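Local coordinates for flavin prenyltransferase PAD1, mitochondrial (Aspergillus niger, PDB 6QLG), which probably makes the prenylated FMN cofactor of ferulic acid decarboxylase by joining a dimethylallyl group to N5 and C6 of reduced FMN without a metal, at residues Lys128-Ile133 / Arg171-Val176; Arg153-Leu158 / Asp210-Asp215; Val157-Glu162 / Val182-Val187. All coordinates share one frame; numbering follows the deposited sequence. Where two conformers were deposited one is given.

Contact 1 (Lys128-Ile133 / Arg171-Val176); sequences KTLAAI and RNMLEV. With FMN (flavin mononucleotide), chain M.
Leu130 supplies most of the apolar contact, its isobutyl group lying against Asn172, Met173 and Val176. With CG anti to the backbone N (chi1 159°), its two methyls reach different neighbours: CD2 meets CG of Met173 at 3.9 Å, the two side chains crossing at about a right angle, while CD1 touches CG1 of Val176 at 4.0 Å. One turn on, CG2 of Ile133 packs against the other methyl of Val176, CG2. The segment axes approach to 9.5 Å at a crossing angle of 44°.

The polar element is Asn172. Its CB leans on Leu130, and its amide ND2 lies 3.6 Å from CB of Ala131, a van der Waals contact; that nitrogen donates instead to the backbone O of Ser135 of the second subunit. The amide oxygen OD1 accepts from NH2 of Arg171 at 2.7 Å.

Phosphate binding occupies the N-terminal turn of helix 127-135, away from helix 167-178: Lys128 NZ bonds FMN O1P at 2.8 Å and Thr129 OG1 bonds O3P at 2.7 Å. Helix 127-135 thus both holds the flavin phosphate and packs aliphatic groups on helix 167-178, whose buried Asn172 amide, bonded at OD1 and ND2, faces the second subunit.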
loop_
_atom_site.group_PDB
_atom_site.type_symbol
_atom_site.label_atom_id
_atom_site.label_comp_id
_atom_site.label_asym_id
_atom_site.label_seq_id
_atom_site.Cartn_x
_atom_site.Cartn_y
_atom_site.Cartn_z
ATOM N N LYS B 128 -19.476 2.129 -16.515
ATOM C CA LYS B 128 -20.421 2.144 -15.402
ATOM C C LYS B 128 -20.612 0.745 -14.825
ATOM O O LYS B 128 -20.565 0.552 -13.606
ATOM C CB LYS B 128 -21.756 2.735 -15.866
ATOM C CG LYS B 128 -22.858 2.740 -14.810
ATOM C CD LYS B 128 -23.756 1.513 -14.941
ATOM C CE LYS B 128 -25.198 1.822 -14.605
ATOM N NZ LYS B 128 -26.028 0.586 -14.721
ATOM N N THR B 129 -20.840 -0.246 -15.691
ATOM C CA THR B 129 -21.057 -1.607 -15.207
ATOM C C THR B 129 -19.763 -2.214 -14.672
ATOM O O THR B 129 -19.781 -2.940 -13.669
ATOM C CB THR B 129 -21.659 -2.466 -16.322
ATOM O OG1 THR B 129 -23.037 -2.112 -16.492
ATOM C CG2 THR B 129 -21.572 -3.947 -15.984
ATOM N N LEU B 130 -18.630 -1.919 -15.316
ATOM C CA LEU B 130 -17.337 -2.296 -14.747
ATOM C C LEU B 130 -17.178 -1.741 -13.335
ATOM O O LEU B 130 -16.675 -2.427 -12.437
ATOM C CB LEU B 130 -16.202 -1.801 -15.646
ATOM C CG LEU B 130 -14.824 -1.656 -14.987
ATOM C CD1 LEU B 130 -14.224 -3.021 -14.650
ATOM C CD2 LEU B 130 -13.874 -0.857 -15.866
ATOM N N ALA B 131 -17.618 -0.500 -13.118
ATOM C CA ALA B 131 -17.491 0.111 -11.799
ATOM C C ALA B 131 -18.466 -0.501 -10.803
ATOM O O ALA B 131 -18.131 -0.668 -9.623
ATOM C CB ALA B 131 -17.712 1.615 -11.899
ATOM N N ALA B 132 -19.684 -0.818 -11.249
ATOM C CA ALA B 132 -20.636 -1.498 -10.377
ATOM C C ALA B 132 -20.074 -2.825 -9.884
ATOM O O ALA B 132 -20.197 -3.161 -8.700
ATOM C CB ALA B 132 -21.963 -1.714 -11.110
ATOM N N ILE B 133 -19.438 -3.585 -10.777
ATOM C CA ILE B 133 -18.879 -4.877 -10.393
ATOM C C ILE B 133 -17.669 -4.689 -9.486
ATOM O O ILE B 133 -17.515 -5.392 -8.480
ATOM C CB ILE B 133 -18.533 -5.696 -11.650
ATOM C CG1 ILE B 133 -19.800 -5.976 -12.461
ATOM C CG2 ILE B 133 -17.846 -6.998 -11.270
ATOM C CD1 ILE B 133 -19.530 -6.486 -13.862
ATOM N N ARG B 171 -7.801 1.511 -12.492
ATOM C CA ARG B 171 -7.870 0.956 -11.144
ATOM C C ARG B 171 -8.994 -0.067 -11.034
ATOM O O ARG B 171 -8.811 -1.145 -10.456
ATOM C CB ARG B 171 -8.060 2.073 -10.116
ATOM C CG ARG B 171 -8.335 1.569 -8.705
ATOM C CD ARG B 171 -9.178 2.551 -7.905
ATOM N NE ARG B 171 -10.582 2.532 -8.303
ATOM C CZ ARG B 171 -11.382 3.595 -8.270
ATOM N NH1 ARG B 171 -10.917 4.765 -7.855
ATOM N NH2 ARG B 171 -12.649 3.487 -8.650
ATOM N N ASN B 172 -10.166 0.251 -11.590
ATOM C CA ASN B 172 -11.273 -0.698 -11.571
ATOM C C ASN B 172 -10.915 -1.974 -12.322
ATOM O O ASN B 172 -11.233 -3.079 -11.867
ATOM C CB ASN B 172 -12.526 -0.055 -12.164
ATOM C CG ASN B 172 -13.119 1.005 -11.258
ATOM O OD1 ASN B 172 -12.667 1.194 -10.128
ATOM N ND2 ASN B 172 -14.138 1.704 -11.748
ATOM N N MET B 173 -10.237 -1.844 -13.465
ATOM C CA MET B 173 -9.849 -3.021 -14.238
ATOM C C MET B 173 -8.840 -3.874 -13.480
ATOM O O MET B 173 -8.987 -5.099 -13.398
ATOM C CB MET B 173 -9.273 -2.598 -15.587
ATOM C CG MET B 173 -10.299 -2.096 -16.587
ATOM S SD MET B 173 -9.496 -1.450 -18.064
ATOM C CE MET B 173 -10.911 -0.795 -18.952
ATOM N N LEU B 174 -7.798 -3.244 -12.933
ATOM C CA LEU B 174 -6.768 -3.994 -12.221
ATOM C C LEU B 174 -7.352 -4.713 -11.012
ATOM O O LEU B 174 -7.100 -5.906 -10.802
ATOM C CB LEU B 174 -5.632 -3.062 -11.791
ATOM C CG LEU B 174 -4.563 -3.697 -10.894
ATOM C CD1 LEU B 174 -3.811 -4.797 -11.638
ATOM C CD2 LEU B 174 -3.595 -2.648 -10.361
ATOM N N GLU B 175 -8.151 -4.004 -10.212
ATOM C CA GLU B 175 -8.627 -4.570 -8.956
ATOM C C GLU B 175 -9.738 -5.595 -9.164
ATOM O O GLU B 175 -9.827 -6.561 -8.399
ATOM C CB GLU B 175 -9.077 -3.446 -8.018
ATOM C CG GLU B 175 -7.892 -2.634 -7.477
ATOM C CD GLU B 175 -8.290 -1.516 -6.527
ATOM O OE1 GLU B 175 -9.497 -1.346 -6.254
ATOM O OE2 GLU B 175 -7.384 -0.796 -6.055
ATOM N N VAL B 176 -10.580 -5.425 -10.186
ATOM C CA VAL B 176 -11.560 -6.471 -10.464
ATOM C C VAL B 176 -10.875 -7.687 -11.079
ATOM O O VAL B 176 -11.333 -8.822 -10.897
ATOM C CB VAL B 176 -12.704 -5.939 -11.352
ATOM C CG1 VAL B 176 -12.329 -5.980 -12.831
ATOM C CG2 VAL B 176 -13.983 -6.732 -11.100
HETATM N N1 FMN M . -19.919 4.126 -21.871
HETATM C C2 FMN M . -18.692 3.496 -21.828
HETATM O O2 FMN M . -18.152 3.292 -20.748
HETATM N N3 FMN M . -18.082 3.101 -22.998
HETATM C C4 FMN M . -18.704 3.340 -24.210
HETATM O O4 FMN M . -18.176 2.996 -25.269
HETATM C C4A FMN M . -19.939 3.973 -24.260
HETATM N N5 FMN M . -20.540 4.200 -25.485
HETATM C C5A FMN M . -21.770 4.827 -25.554
HETATM C C6 FMN M . -22.385 5.057 -26.790
HETATM C C7 FMN M . -23.624 5.689 -26.872
HETATM C C7M FMN M . -24.269 5.928 -28.211
HETATM C C8 FMN M . -24.250 6.088 -25.691
HETATM C C8M FMN M . -25.588 6.775 -25.743
HETATM C C9 FMN M . -23.628 5.859 -24.458
HETATM C C9A FMN M . -22.391 5.227 -24.375
HETATM N N10 FMN M . -21.784 4.987 -23.143
HETATM C C10 FMN M . -20.547 4.369 -23.081
HETATM C "C1'" FMN M . -22.436 5.438 -21.865
HETATM C "C2'" FMN M . -23.262 4.384 -21.125
HETATM O "O2'" FMN M . -24.350 3.962 -21.921
HETATM C "C3'" FMN M . -23.762 4.987 -19.812
HETATM O "O3'" FMN M . -22.662 5.214 -18.960
HETATM C "C4'" FMN M . -24.775 4.103 -19.095
HETATM O "O4'" FMN M . -25.012 4.609 -17.800
HETATM C "C5'" FMN M . -24.282 2.671 -18.965
HETATM O "O5'" FMN M . -25.340 1.907 -18.437
HETATM P P FMN M . -25.287 0.300 -18.445
HETATM O O1P FMN M . -26.181 -0.226 -17.350
HETATM O O2P FMN M . -25.779 -0.185 -19.786
HETATM O O3P FMN M . -23.881 -0.197 -18.194
#

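Contact 2 (Arg153-Leu158 / Asp210-Asp215); sequences RRRLVL and DLFDLD
Arg155 overlaps Phe212 obliquely, CG standing 3.6 Å from CE1. CG is anti to the backbone N (chi1 173°), and bends at chi2 and chi3 then fold the rest of the chain back, so that the guanidinium passes beside Leu211 with its plane turned 45° from the phenyl ring. CB of Leu211 lies at the guanidinium edge, in its plane. NH1 comes 2.8 Å from the backbone O of Leu211, but the angle is too poor for a hydrogen bond.

Two residues along the strand, Val157 points to the same side. Its CG2 fits into the angle between the two loop residues, 3.7 Å from CZ of Phe212 and 4.0 Å from CD1 of Leu211. Ile121 of strand 119-125 also packs against both Val157 and Phe212, and Phe184 touches Val157 and Leu211.

The loop is placed by the end of helix 197-210, which closes in a Schellman motif: Asp213, at positive phi, sends its N to Asp210 O at 2.9 Å, and Leu214 N bonds back into the last helical turn. Its bend presents Leu211 and Phe212 to the sheet. The join is therefore essentially apolar, with the charged end of Arg155 lying at its partly exposed border while methyls and ring fill the inside.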
loop_
_atom_site.group_PDB
_atom_site.type_symbol
_atom_site.label_atom_id
_atom_site.label_comp_id
_atom_site.label_asym_id
_atom_site.label_seq_id
_atom_site.Cartn_x
_atom_site.Cartn_y
_atom_site.Cartn_z
ATOM N N ARG B 153 -16.517 -18.247 -7.776
ATOM C CA ARG B 153 -15.278 -18.559 -8.493
ATOM C C ARG B 153 -15.562 -19.115 -9.888
ATOM O O ARG B 153 -14.914 -20.060 -10.343
ATOM C CB ARG B 153 -14.394 -19.519 -7.690
ATOM C CG ARG B 153 -13.412 -18.827 -6.747
ATOM C CD ARG B 153 -14.133 -18.092 -5.626
ATOM N NE ARG B 153 -13.219 -17.651 -4.575
ATOM C CZ ARG B 153 -13.598 -16.997 -3.481
ATOM N NH1 ARG B 153 -14.879 -16.704 -3.290
ATOM N NH2 ARG B 153 -12.697 -16.635 -2.575
ATOM N N ARG B 154 -16.536 -18.524 -10.572
ATOM C CA ARG B 154 -16.841 -18.862 -11.954
ATOM C C ARG B 154 -16.231 -17.827 -12.892
ATOM O O ARG B 154 -15.999 -16.675 -12.512
ATOM C CB ARG B 154 -18.354 -18.951 -12.174
ATOM C CG ARG B 154 -19.022 -20.057 -11.368
ATOM C CD ARG B 154 -20.538 -19.967 -11.425
ATOM N NE ARG B 154 -21.166 -20.787 -10.392
ATOM C CZ ARG B 154 -22.444 -20.696 -10.037
ATOM N NH1 ARG B 154 -23.242 -19.818 -10.631
ATOM N NH2 ARG B 154 -22.927 -21.485 -9.085
ATOM N N ARG B 155 -15.967 -18.252 -14.126
ATOM C CA ARG B 155 -15.298 -17.395 -15.097
ATOM C C ARG B 155 -16.185 -16.212 -15.469
ATOM O O ARG B 155 -17.345 -16.386 -15.855
ATOM C CB ARG B 155 -14.924 -18.210 -16.338
ATOM C CG ARG B 155 -14.373 -17.408 -17.517
ATOM C CD ARG B 155 -13.058 -16.692 -17.207
ATOM N NE ARG B 155 -12.091 -17.520 -16.488
ATOM C CZ ARG B 155 -11.079 -18.167 -17.060
ATOM N NH1 ARG B 155 -10.896 -18.098 -18.371
ATOM N NH2 ARG B 155 -10.249 -18.889 -16.319
ATOM N N LEU B 156 -15.640 -15.004 -15.339
ATOM C CA LEU B 156 -16.352 -13.772 -15.656
ATOM C C LEU B 156 -15.486 -12.943 -16.591
ATOM O O LEU B 156 -14.377 -12.543 -16.221
ATOM C CB LEU B 156 -16.686 -12.977 -14.387
ATOM C CG LEU B 156 -17.252 -11.569 -14.599
ATOM C CD1 LEU B 156 -18.619 -11.623 -15.274
ATOM C CD2 LEU B 156 -17.334 -10.808 -13.283
ATOM N N VAL B 157 -15.992 -12.681 -17.794
ATOM C CA VAL B 157 -15.267 -11.931 -18.814
ATOM C C VAL B 157 -15.984 -10.608 -19.041
ATOM O O VAL B 157 -17.186 -10.586 -19.330
ATOM C CB VAL B 157 -15.152 -12.726 -20.127
ATOM C CG1 VAL B 157 -14.473 -11.884 -21.198
ATOM C CG2 VAL B 157 -14.387 -14.022 -19.897
ATOM N N LEU B 158 -15.246 -9.509 -18.911
ATOM C CA LEU B 158 -15.777 -8.167 -19.120
ATOM C C LEU B 158 -15.141 -7.591 -20.378
ATOM O O LEU B 158 -13.948 -7.264 -20.382
ATOM C CB LEU B 158 -15.502 -7.270 -17.913
ATOM C CG LEU B 158 -15.887 -7.791 -16.529
ATOM C CD1 LEU B 158 -15.558 -6.753 -15.468
ATOM C CD2 LEU B 158 -17.358 -8.153 -16.483
ATOM N N ASP B 210 -12.722 -18.398 -26.282
ATOM C CA ASP B 210 -11.586 -19.213 -25.859
ATOM C C ASP B 210 -11.451 -19.233 -24.343
ATOM O O ASP B 210 -11.028 -20.243 -23.770
ATOM C CB ASP B 210 -10.290 -18.688 -26.482
ATOM C CG ASP B 210 -10.125 -19.098 -27.932
ATOM O OD1 ASP B 210 -10.801 -20.053 -28.365
ATOM O OD2 ASP B 210 -9.310 -18.465 -28.636
ATOM N N LEU B 211 -11.802 -18.130 -23.680
ATOM C CA LEU B 211 -11.695 -18.048 -22.230
ATOM C C LEU B 211 -12.695 -18.945 -21.513
ATOM O O LEU B 211 -12.538 -19.183 -20.311
ATOM C CB LEU B 211 -11.865 -16.597 -21.782
ATOM C CG LEU B 211 -10.733 -15.685 -22.262
ATOM C CD1 LEU B 211 -11.151 -14.224 -22.236
ATOM C CD2 LEU B 211 -9.483 -15.910 -21.424
ATOM N N PHE B 212 -13.715 -19.441 -22.215
ATOM C CA PHE B 212 -14.615 -20.457 -21.688
ATOM C C PHE B 212 -14.305 -21.838 -22.251
ATOM O O PHE B 212 -15.148 -22.738 -22.165
ATOM C CB PHE B 212 -16.069 -20.085 -21.980
ATOM C CG PHE B 212 -16.487 -18.764 -21.400
ATOM C CD1 PHE B 212 -16.943 -18.677 -20.095
ATOM C CD2 PHE B 212 -16.423 -17.607 -22.161
ATOM C CE1 PHE B 212 -17.328 -17.462 -19.559
ATOM C CE2 PHE B 212 -16.805 -16.388 -21.631
ATOM C CZ PHE B 212 -17.258 -16.316 -20.327
ATOM N N ASP B 213 -13.116 -22.009 -22.833
ATOM C CA ASP B 213 -12.702 -23.255 -23.475
ATOM C C ASP B 213 -13.705 -23.677 -24.547
ATOM O O ASP B 213 -14.184 -24.812 -24.583
ATOM C CB ASP B 213 -12.489 -24.359 -22.438
ATOM C CG ASP B 213 -11.489 -23.963 -21.369
ATOM O OD1 ASP B 213 -10.393 -23.481 -21.729
ATOM O OD2 ASP B 213 -11.797 -24.131 -20.171
ATOM N N LEU B 214 -14.021 -22.732 -25.432
ATOM C CA LEU B 214 -14.929 -22.950 -26.547
ATOM C C LEU B 214 -14.239 -22.526 -27.835
ATOM O O LEU B 214 -13.593 -21.475 -27.886
ATOM C CB LEU B 214 -16.237 -22.168 -26.370
ATOM C CG LEU B 214 -17.177 -22.656 -25.268
ATOM C CD1 LEU B 214 -18.208 -21.588 -24.940
ATOM C CD2 LEU B 214 -17.856 -23.960 -25.672
ATOM N N ASP B 215 -14.379 -23.348 -28.871
ATOM C CA ASP B 215 -13.723 -23.134 -30.158
ATOM C C ASP B 215 -14.805 -22.924 -31.212
ATOM O O ASP B 215 -15.452 -23.882 -31.645
ATOM C CB ASP B 215 -12.821 -24.317 -30.508
ATOM C CG ASP B 215 -12.014 -24.091 -31.776
ATOM O OD1 ASP B 215 -12.095 -22.992 -32.364
ATOM O OD2 ASP B 215 -11.291 -25.024 -32.186
#

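Contact 3 (Val157-Glu162 / Val182-Val187); sequences VLVARE and VIFPPV. With FMN (flavin mononucleotide), chain M; DMA (dimethylallyl diphosphate), chain J.
Leu158 makes both backbone hydrogen bonds between the two segments. Its N donates to Val182 O at 2.8 Å, nearly straight at 176°, and its O accepts from Phe184 N at 2.8 Å, the donor tilted 32° from the carbonyl plane. Beyond them the ladder gives way to a CA-H...O contact, Val159 CA to Phe184 O at 3.1 Å, where Val159 centres an inverse gamma turn.

Apolar groups pack on both faces. Leu158 CD1 meets Ile183 CD1 on one; on the other, Val157 CG1 lies alongside CB of Phe184. Further on, Val159 CG1 touches the Pro186 ring, whose CG also meets Arg161 CG at 3.9 Å.

Polar contacts gather past the strand end. The carbonyl O of Arg161 accepts from flavin N3 at 2.9 Å; its side chain, bent at chi2, brings NH2 within 3.1 Å of flavin O4. NE and NH1 bond Pro188 O and Val187 O of the third subunit, and NH1 makes a weak, long bond (3.5 Å) to dimethylallyl diphosphate O3B. Glu162 forms salt bridges to Lys151 and Arg144 of the second subunit.

In this beta-alpha-beta unit, as in other Rossmann-like flavoproteins, ligands lie at the strands' C-terminal ends: here FMN and dimethylallyl diphosphate, between subunits.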
loop_
_atom_site.group_PDB
_atom_site.type_symbol
_atom_site.label_atom_id
_atom_site.label_comp_id
_atom_site.label_asym_id
_atom_site.label_seq_id
_atom_site.Cartn_x
_atom_site.Cartn_y
_atom_site.Cartn_z
ATOM N N VAL B 157 -15.992 -12.681 -17.794
ATOM C CA VAL B 157 -15.267 -11.931 -18.814
ATOM C C VAL B 157 -15.984 -10.608 -19.041
ATOM O O VAL B 157 -17.186 -10.586 -19.330
ATOM C CB VAL B 157 -15.152 -12.726 -20.127
ATOM C CG1 VAL B 157 -14.473 -11.884 -21.198
ATOM C CG2 VAL B 157 -14.387 -14.022 -19.897
ATOM N N LEU B 158 -15.246 -9.509 -18.911
ATOM C CA LEU B 158 -15.777 -8.167 -19.120
ATOM C C LEU B 158 -15.141 -7.591 -20.378
ATOM O O LEU B 158 -13.948 -7.264 -20.382
ATOM C CB LEU B 158 -15.502 -7.270 -17.913
ATOM C CG LEU B 158 -15.887 -7.791 -16.529
ATOM C CD1 LEU B 158 -15.558 -6.753 -15.468
ATOM C CD2 LEU B 158 -17.358 -8.153 -16.483
ATOM N N VAL B 159 -15.932 -7.466 -21.441
ATOM C CA VAL B 159 -15.464 -6.825 -22.665
ATOM C C VAL B 159 -15.561 -5.316 -22.474
ATOM O O VAL B 159 -16.421 -4.651 -23.065
ATOM C CB VAL B 159 -16.263 -7.307 -23.893
ATOM C CG1 VAL B 159 -15.640 -6.787 -25.184
ATOM C CG2 VAL B 159 -16.316 -8.831 -23.913
ATOM N N ALA B 160 -14.677 -4.770 -21.636
ATOM C CA ALA B 160 -14.754 -3.373 -21.222
ATOM C C ALA B 160 -14.281 -2.469 -22.353
ATOM O O ALA B 160 -13.116 -2.529 -22.756
ATOM C CB ALA B 160 -13.915 -3.147 -19.966
ATOM N N ARG B 161 -15.174 -1.620 -22.852
ATOM C CA ARG B 161 -14.895 -0.786 -24.014
ATOM C C ARG B 161 -14.918 0.679 -23.596
ATOM O O ARG B 161 -15.960 1.199 -23.181
ATOM C CB ARG B 161 -15.903 -1.056 -25.130
ATOM C CG ARG B 161 -15.479 -0.496 -26.469
ATOM C CD ARG B 161 -16.068 0.882 -26.697
ATOM N NE ARG B 161 -15.411 1.586 -27.794
ATOM C CZ ARG B 161 -15.194 2.897 -27.813
ATOM N NH1 ARG B 161 -14.582 3.459 -28.846
ATOM N NH2 ARG B 161 -15.584 3.649 -26.792
ATOM N N GLU B 162 -13.772 1.342 -23.733
ATOM C CA GLU B 162 -13.600 2.754 -23.426
ATOM C C GLU B 162 -12.219 3.174 -23.894
ATOM O O GLU B 162 -11.265 2.395 -23.793
ATOM C CB GLU B 162 -13.747 3.040 -21.924
ATOM C CG GLU B 162 -13.629 4.526 -21.534
ATOM C CD GLU B 162 -14.626 5.419 -22.261
ATOM O OE1 GLU B 162 -14.331 5.843 -23.400
ATOM O OE2 GLU B 162 -15.699 5.706 -21.686
ATOM N N VAL B 182 -11.871 -11.198 -15.887
ATOM C CA VAL B 182 -10.973 -11.084 -17.030
ATOM C C VAL B 182 -11.395 -9.870 -17.845
ATOM O O VAL B 182 -12.538 -9.796 -18.313
ATOM C CB VAL B 182 -10.986 -12.355 -17.895
ATOM C CG1 VAL B 182 -10.092 -12.172 -19.117
ATOM C CG2 VAL B 182 -10.551 -13.563 -17.075
ATOM N N ILE B 183 -10.478 -8.923 -18.017
ATOM C CA ILE B 183 -10.723 -7.734 -18.825
ATOM C C ILE B 183 -10.342 -8.046 -20.268
ATOM O O ILE B 183 -9.193 -8.402 -20.552
ATOM C CB ILE B 183 -9.933 -6.527 -18.294
ATOM C CG1 ILE B 183 -10.284 -6.255 -16.828
ATOM C CG2 ILE B 183 -10.196 -5.292 -19.152
ATOM C CD1 ILE B 183 -11.748 -5.930 -16.596
ATOM N N PHE B 184 -11.305 -7.909 -21.183
ATOM C CA PHE B 184 -11.109 -8.194 -22.605
ATOM C C PHE B 184 -11.476 -6.951 -23.406
ATOM O O PHE B 184 -12.613 -6.827 -23.888
ATOM C CB PHE B 184 -11.946 -9.399 -23.046
ATOM C CG PHE B 184 -11.581 -9.944 -24.413
ATOM C CD1 PHE B 184 -11.898 -9.246 -25.571
ATOM C CD2 PHE B 184 -10.934 -11.163 -24.535
ATOM C CE1 PHE B 184 -11.564 -9.746 -26.821
ATOM C CE2 PHE B 184 -10.599 -11.671 -25.784
ATOM C CZ PHE B 184 -10.915 -10.959 -26.926
ATOM N N PRO B 185 -10.556 -6.009 -23.577
ATOM C CA PRO B 185 -10.824 -4.876 -24.468
ATOM C C PRO B 185 -10.952 -5.353 -25.903
ATOM O O PRO B 185 -10.101 -6.110 -26.392
ATOM C CB PRO B 185 -9.596 -3.970 -24.282
ATOM C CG PRO B 185 -8.540 -4.848 -23.711
ATOM C CD PRO B 185 -9.226 -5.937 -22.949
ATOM N N PRO B 186 -12.011 -4.954 -26.604
ATOM C CA PRO B 186 -12.237 -5.472 -27.970
ATOM C C PRO B 186 -11.388 -4.751 -29.012
ATOM O O PRO B 186 -11.877 -4.020 -29.880
ATOM C CB PRO B 186 -13.739 -5.239 -28.162
ATOM C CG PRO B 186 -14.017 -3.998 -27.369
ATOM C CD PRO B 186 -13.095 -4.055 -26.164
ATOM N N VAL B 187 -10.074 -4.954 -28.932
ATOM C CA VAL B 187 -9.143 -4.329 -29.868
ATOM C C VAL B 187 -8.977 -5.242 -31.079
ATOM O O VAL B 187 -8.792 -6.458 -30.922
ATOM C CB VAL B 187 -7.791 -4.020 -29.201
ATOM C CG1 VAL B 187 -7.931 -2.845 -28.236
ATOM C CG2 VAL B 187 -7.242 -5.245 -28.479
HETATM N N1 FMN M . -19.919 4.126 -21.871
HETATM C C2 FMN M . -18.692 3.496 -21.828
HETATM O O2 FMN M . -18.152 3.292 -20.748
HETATM N N3 FMN M . -18.082 3.101 -22.998
HETATM C C4 FMN M . -18.704 3.340 -24.210
HETATM O O4 FMN M . -18.176 2.996 -25.269
HETATM C C4A FMN M . -19.939 3.973 -24.260
HETATM N N5 FMN M . -20.540 4.200 -25.485
HETATM C C5A FMN M . -21.770 4.827 -25.554
HETATM C C6 FMN M . -22.385 5.057 -26.790
HETATM C C7 FMN M . -23.624 5.689 -26.872
HETATM C C7M FMN M . -24.269 5.928 -28.211
HETATM C C8 FMN M . -24.250 6.088 -25.691
HETATM C C8M FMN M . -25.588 6.775 -25.743
HETATM C C9 FMN M . -23.628 5.859 -24.458
HETATM C C9A FMN M . -22.391 5.227 -24.375
HETATM N N10 FMN M . -21.784 4.987 -23.143
HETATM C C10 FMN M . -20.547 4.369 -23.081
HETATM C "C1'" FMN M . -22.436 5.438 -21.865
HETATM C "C2'" FMN M . -23.262 4.384 -21.125
HETATM O "O2'" FMN M . -24.350 3.962 -21.921
HETATM C "C3'" FMN M . -23.762 4.987 -19.812
HETATM O "O3'" FMN M . -22.662 5.214 -18.960
HETATM C "C4'" FMN M . -24.775 4.103 -19.095
HETATM O "O4'" FMN M . -25.012 4.609 -17.800
HETATM C "C5'" FMN M . -24.282 2.671 -18.965
HETATM O "O5'" FMN M . -25.340 1.907 -18.437
HETATM P P FMN M . -25.287 0.300 -18.445
HETATM O O1P FMN M . -26.181 -0.226 -17.350
HETATM O O2P FMN M . -25.779 -0.185 -19.786
HETATM O O3P FMN M . -23.881 -0.197 -18.194
HETATM C C1 DMA J . -19.356 7.683 -26.218
HETATM O O1 DMA J . -18.392 8.578 -25.748
HETATM C C2 DMA J . -20.727 8.189 -25.803
HETATM C C3 DMA J . -21.558 8.587 -26.731
HETATM C C4 DMA J . -22.925 9.095 -26.302
HETATM C C5 DMA J . -21.155 8.532 -28.205
HETATM P PA DMA J . -16.838 8.079 -25.888
HETATM O O1A DMA J . -15.900 9.200 -25.491
HETATM O O2A DMA J . -16.701 6.920 -24.925
HETATM O O3A DMA J . -16.613 7.624 -27.466
HETATM P PB DMA J . -15.155 7.606 -28.247
HETATM O O1B DMA J . -14.117 6.994 -27.332
HETATM O O2B DMA J . -14.691 8.992 -28.636
HETATM O O3B DMA J . -15.282 6.793 -29.515
#

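How the contacts relate
From the N terminus, helix 127-135 follows the central strand 119-125 and opens contact 1, which closes only at helix 167-178, after helix 141-151 and strand 155-160. That strand begins contacts 2 and 3 inside this loop. Contact 3 closes the short crossover through helix 167-178 to strand 182-183; contact 2 closes a longer loop beyond helix 197-210, and so spans contact 3 from a shared start at Val157 and Leu158. Both cross contact 1. Leu158, in the strand shared by contacts 2 and 3, packs its methyls on Ile133, Leu130 and Val176 of contact 1. Contact 1 thus covers one face of the sheet, contact 2 the other, and contact 3 pairs the strands between.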